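Local coordinates for activator of Hsp90 ATPase homologue 1/2-like C-terminal domain-containing protein (Staphylococcus saprophyticus subsp. saprophyticus, PDB 3Q6A) that is of unknown function but belongs to the AHA1 family, related to the C-terminal domain of activators of the Hsp90 ATPase, at residues D[120-123]-D[127-130]. Residues are numbered along the deposited sequence; the frame is centred on the assembly and turned at random.
Sequences KVYL and VTIR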
loop_
_atom_site.group_PDB
_atom_site.type_symbol
_atom_site.label_atom_id
_atom_site.label_comp_id
_atom_site.label_asym_id
_atom_site.label_seq_id
_atom_site.Cartn_x
_atom_site.Cartn_y
_atom_site.Cartn_z
ATOM N N LYS D 120 -5.908 -5.093 -5.064
ATOM C CA LYS D 120 -5.538 -4.900 -6.467
ATOM C C LYS D 120 -4.748 -6.083 -7.022
ATOM O O LYS D 120 -5.035 -6.595 -8.125
ATOM C CB LYS D 120 -4.751 -3.594 -6.606
ATOM C CG LYS D 120 -4.343 -3.228 -8.042
ATOM C CD LYS D 120 -3.508 -1.957 -8.079
ATOM C CE LYS D 120 -3.092 -1.583 -9.513
ATOM N NZ LYS D 120 -4.262 -1.152 -10.378
ATOM N N VAL D 121 -3.765 -6.541 -6.254
ATOM C CA VAL D 121 -2.956 -7.669 -6.681
ATOM C C VAL D 121 -3.772 -8.960 -6.780
ATOM O O VAL D 121 -3.620 -9.731 -7.730
ATOM C CB VAL D 121 -1.798 -7.916 -5.707
ATOM C CG1 VAL D 121 -1.003 -9.134 -6.151
ATOM C CG2 VAL D 121 -0.913 -6.676 -5.642
ATOM N N TYR D 122 -4.629 -9.199 -5.793
ATOM C CA TYR D 122 -5.447 -10.408 -5.789
ATOM C C TYR D 122 -6.394 -10.475 -6.997
ATOM O O TYR D 122 -6.515 -11.525 -7.636
ATOM C CB TYR D 122 -6.238 -10.493 -4.477
ATOM C CG TYR D 122 -7.347 -11.530 -4.454
ATOM C CD1 TYR D 122 -7.059 -12.887 -4.579
ATOM C CD2 TYR D 122 -8.685 -11.145 -4.319
ATOM C CE1 TYR D 122 -8.083 -13.848 -4.575
ATOM C CE2 TYR D 122 -9.718 -12.100 -4.311
ATOM C CZ TYR D 122 -9.403 -13.447 -4.444
ATOM O OH TYR D 122 -10.406 -14.398 -4.470
ATOM N N LEU D 123 -7.048 -9.367 -7.313
ATOM C CA LEU D 123 -7.992 -9.335 -8.436
ATOM C C LEU D 123 -7.342 -9.204 -9.816
ATOM O O LEU D 123 -7.881 -9.697 -10.810
ATOM C CB LEU D 123 -9.001 -8.204 -8.241
ATOM C CG LEU D 123 -9.938 -8.381 -7.032
ATOM C CD1 LEU D 123 -10.862 -7.172 -6.884
ATOM C CD2 LEU D 123 -10.739 -9.666 -7.216
ATOM N N VAL D 127 -2.987 -13.647 -7.251
ATOM C CA VAL D 127 -1.948 -14.006 -6.287
ATOM C C VAL D 127 -2.128 -13.102 -5.077
ATOM O O VAL D 127 -2.781 -12.060 -5.160
ATOM C CB VAL D 127 -0.514 -13.834 -6.854
ATOM C CG1 VAL D 127 -0.241 -14.898 -7.899
ATOM C CG2 VAL D 127 -0.347 -12.445 -7.439
ATOM N N THR D 128 -1.545 -13.489 -3.949
ATOM C CA THR D 128 -1.708 -12.713 -2.727
ATOM C C THR D 128 -0.389 -12.250 -2.105
ATOM O O THR D 128 0.633 -12.914 -2.228
ATOM C CB THR D 128 -2.462 -13.545 -1.670
ATOM O OG1 THR D 128 -1.559 -14.478 -1.073
ATOM C CG2 THR D 128 -3.594 -14.327 -2.320
ATOM N N ILE D 129 -0.422 -11.109 -1.424
ATOM C CA ILE D 129 0.781 -10.613 -0.765
ATOM C C ILE D 129 0.546 -10.342 0.709
ATOM O O ILE D 129 0.514 -9.179 1.134
ATOM C CB ILE D 129 1.300 -9.318 -1.406
ATOM C CG1 ILE D 129 0.132 -8.356 -1.655
ATOM C CG2 ILE D 129 2.067 -9.648 -2.664
ATOM C CD1 ILE D 129 0.545 -6.889 -1.858
ATOM N N ARG D 130 0.396 -11.423 1.475
ATOM C CA ARG D 130 0.172 -11.369 2.919
ATOM C C ARG D 130 -0.936 -10.415 3.331
ATOM O O ARG D 130 -0.664 -9.280 3.715
ATOM C CB ARG D 130 1.463 -10.997 3.634
#
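The carbonyl oxygen of V127 points at the last turns of helix 102-125, against Y122 and V121. It lies 3.2 Å from CA of Y122, and the 144° angle at the hydrogen supports a CA-H···O contact. The amide N of Y122 is 3.5 Å from the same O of V127, but its angle is too poor for a hydrogen bond. Methyl CG1 of V121 also lies 3.6 Å from O of V127, and CB of Y122 stands a little farther off, so the helix presents three C-H groups to one side of the oxygen.

Apolar packing continues on the V121 side. CG1 of V121, anti to the backbone N (chi1 178°), meets CG2 of V127 at 3.6 Å, while the other methyl, CG2, reaches CD1 of I129 at 4.1 Å. The I129 side chain crosses V121 at roughly a right angle; with chi1 at 45°, CG1 sits between the backbone N and the carbonyl carbon, and CD1, nearly anti to CA, is brought to V121.

The tail of this chain thus folds back along helix 102-125, and Y114, about three turns before the helix end, hydrogen-bonds through OH to O of R130. V121 of the second subunit packs on both V121 and I129 of this chain, and its H125 hydrogen-bonds through NE2 to O of T128. Consistent with the helix-grip fold of Bet v 1-like (SRPBCC) families, the long C-terminal helix lies against an antiparallel sheet: L123 packs on helix 13-21 and K120 on strand 3-9, one of the two outermost strands within this chain.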